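Multiple PDZ domain protein (Mus musculus, PDB 4XH7) is a multi-PDZ protein that probably acts as a signalling scaffold, its fourth PDZ domain, the one modelled here, likely binding C-terminal tails of partner proteins. Local coordinates at residues Thr16-Ile21 with Gly81-Gly86. Residues are numbered along the deposited sequence; the frame is centred on the assembly and turned at random.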
loop_
_atom_site.group_PDB
_atom_site.type_symbol
_atom_site.label_atom_id
_atom_site.label_comp_id
_atom_site.label_asym_id
_atom_site.label_seq_id
_atom_site.Cartn_x
_atom_site.Cartn_y
_atom_site.Cartn_z
ATOM N N THR A 16 -3.732 -0.399 -13.407
ATOM C CA THR A 16 -4.722 0.160 -14.284
ATOM C C THR A 16 -6.020 0.438 -13.541
ATOM O O THR A 16 -6.629 1.478 -13.742
ATOM C CB THR A 16 -4.975 -0.788 -15.484
ATOM O OG1 THR A 16 -3.840 -0.738 -16.354
ATOM C CG2 THR A 16 -6.155 -0.353 -16.253
ATOM N N LYS A 17 -6.416 -0.491 -12.672
ATOM C CA LYS A 17 -7.602 -0.328 -11.851
ATOM C C LYS A 17 -7.548 0.961 -11.049
ATOM O O LYS A 17 -8.503 1.742 -11.010
ATOM C CB LYS A 17 -7.745 -1.528 -10.901
ATOM C CG LYS A 17 -8.908 -1.402 -9.893
ATOM C CD LYS A 17 -8.817 -2.540 -8.859
ATOM C CE LYS A 17 -9.768 -2.324 -7.696
ATOM N NZ LYS A 17 -9.659 -3.449 -6.730
ATOM N N TRP A 18 -6.420 1.170 -10.389
ATOM C CA TRP A 18 -6.320 2.301 -9.483
ATOM C C TRP A 18 -6.021 3.587 -10.225
ATOM O O TRP A 18 -6.349 4.675 -9.720
ATOM C CB TRP A 18 -5.278 2.015 -8.370
ATOM C CG TRP A 18 -5.914 1.157 -7.363
ATOM C CD1 TRP A 18 -5.815 -0.206 -7.253
ATOM C CD2 TRP A 18 -6.851 1.577 -6.373
ATOM N NE1 TRP A 18 -6.613 -0.655 -6.213
ATOM C CE2 TRP A 18 -7.253 0.422 -5.658
ATOM C CE3 TRP A 18 -7.357 2.829 -5.991
ATOM C CZ2 TRP A 18 -8.139 0.474 -4.571
ATOM C CZ3 TRP A 18 -8.262 2.875 -4.913
ATOM C CH2 TRP A 18 -8.632 1.707 -4.226
ATOM N N GLN A 19 -5.416 3.497 -11.414
ATOM C CA GLN A 19 -5.325 4.703 -12.242
ATOM C C GLN A 19 -6.719 5.189 -12.645
ATOM O O GLN A 19 -7.005 6.400 -12.626
ATOM C CB GLN A 19 -4.445 4.447 -13.481
ATOM C CG GLN A 19 -2.965 4.361 -13.129
ATOM C CD GLN A 19 -2.160 3.662 -14.188
ATOM O OE1 GLN A 19 -2.716 3.138 -15.157
ATOM N NE2 GLN A 19 -0.845 3.651 -14.019
ATOM N N ARG A 20 -7.623 4.266 -12.985
ATOM C CA ARG A 20 -8.966 4.636 -13.380
ATOM C C ARG A 20 -9.745 5.187 -12.167
ATOM O O ARG A 20 -10.621 6.017 -12.310
ATOM C CB ARG A 20 -9.682 3.421 -14.000
ATOM C CG ARG A 20 -11.093 3.685 -14.479
ATOM N N ILE A 21 -9.391 4.761 -10.949
ATOM C CA ILE A 21 -10.045 5.291 -9.772
ATOM C C ILE A 21 -9.502 6.680 -9.378
ATOM O O ILE A 21 -10.280 7.606 -9.115
ATOM C CB ILE A 21 -9.895 4.295 -8.580
ATOM C CG1 ILE A 21 -10.739 3.036 -8.862
ATOM C CG2 ILE A 21 -10.335 4.966 -7.268
ATOM C CD1 ILE A 21 -10.418 1.897 -7.852
ATOM N N GLY A 81 -6.006 -7.131 -2.222
ATOM C CA GLY A 81 -7.334 -7.017 -2.802
ATOM C C GLY A 81 -8.397 -6.349 -1.955
ATOM O O GLY A 81 -9.513 -6.140 -2.432
ATOM N N ILE A 82 -8.055 -6.000 -0.716
ATOM C CA ILE A 82 -8.989 -5.371 0.215
ATOM C C ILE A 82 -8.856 -3.841 0.161
ATOM O O ILE A 82 -7.758 -3.281 0.336
ATOM C CB ILE A 82 -8.720 -5.840 1.647
ATOM C CG1 ILE A 82 -8.797 -7.375 1.736
ATOM C CG2 ILE A 82 -9.654 -5.150 2.641
ATOM C CD1 ILE A 82 -8.125 -7.944 2.966
ATOM N N ASN A 83 -9.959 -3.162 -0.074
ATOM C CA ASN A 83 -9.930 -1.707 -0.191
ATOM C C ASN A 83 -9.592 -1.006 1.113
ATOM O O ASN A 83 -10.122 -1.372 2.171
ATOM C CB ASN A 83 -11.295 -1.192 -0.661
ATOM C CG ASN A 83 -11.320 0.312 -0.757
ATOM O OD1 ASN A 83 -10.667 0.865 -1.624
ATOM N ND2 ASN A 83 -12.023 0.991 0.167
ATOM N N LEU A 84 -8.737 0.018 1.035
ATOM C CA LEU A 84 -8.480 0.855 2.185
ATOM C C LEU A 84 -8.934 2.296 1.975
ATOM O O LEU A 84 -9.171 3.020 2.949
ATOM C CB LEU A 84 -6.976 0.836 2.532
ATOM C CG LEU A 84 -6.373 -0.529 2.848
ATOM C CD1 LEU A 84 -4.837 -0.393 2.952
ATOM C CD2 LEU A 84 -6.961 -1.064 4.124
ATOM N N LEU A 85 -9.015 2.756 0.718
ATOM C CA LEU A 85 -9.382 4.143 0.467
ATOM C C LEU A 85 -10.772 4.487 0.985
ATOM O O LEU A 85 -11.747 3.816 0.680
ATOM C CB LEU A 85 -9.297 4.447 -1.037
ATOM C CG LEU A 85 -9.703 5.874 -1.422
ATOM C CD1 LEU A 85 -8.754 6.894 -0.758
ATOM C CD2 LEU A 85 -9.656 6.005 -2.923
ATOM N N GLY A 86 -10.851 5.517 1.817
ATOM C CA GLY A 86 -12.141 5.990 2.286
ATOM C C GLY A 86 -12.715 5.199 3.447
ATOM O O GLY A 86 -13.832 5.507 3.889
HETATM O O HOH W 1 -10.081 -2.965 -3.556
#
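Trp-18 reaches out from helix 5-22 and points the benzo edge of its indole at Asn-83 and Leu-85, on the edge strand 82-83 of the PDZ domain's antiparallel sheet and the turn that follows it. The helix precedes strand 26-34, at the other side of that sheet, and through this one side chain its end meets the far edge; on the way the indole also touches Ile-28 and Leu-77. Its CG stands anti to the carbonyl carbon (chi1 -79°), and the benzo end of the ring comes close to 81-86, while CD1 of Ile-21 lies over one face near the rim. Both partners meet the ring at its edge. The amide of Asn-83 is almost coplanar with the indole, 6° apart, and Asn-83 OD1 lies 3.4 Å from Trp-18 CH2, a polar touch on an aromatic C-H. The other half of that amide is tied down: Asn-83 ND2 donates to Leu-85 O at 2.9 Å, while Glu-87 OE1 takes a second bond from it. With an alanine here the amide is gone, which would probably leave Glu-87 OE1 and Leu-85 O without their shared donor and the loop freer to shift. On the pyrrole side, NE1 makes a hydrogen bond to Glu-78 OE2, which also forms a salt bridge with Lys-17 NZ. The extended Lys-17 chain brings NZ to a water 3.2 Å away, which makes a weak bond to Gly-81 O. The apolar part of the contact is Leu-85, whose side chain runs past the indole in the opposite direction and sets CD2 near the ring plane, 4.0 Å from Trp-18 CZ3.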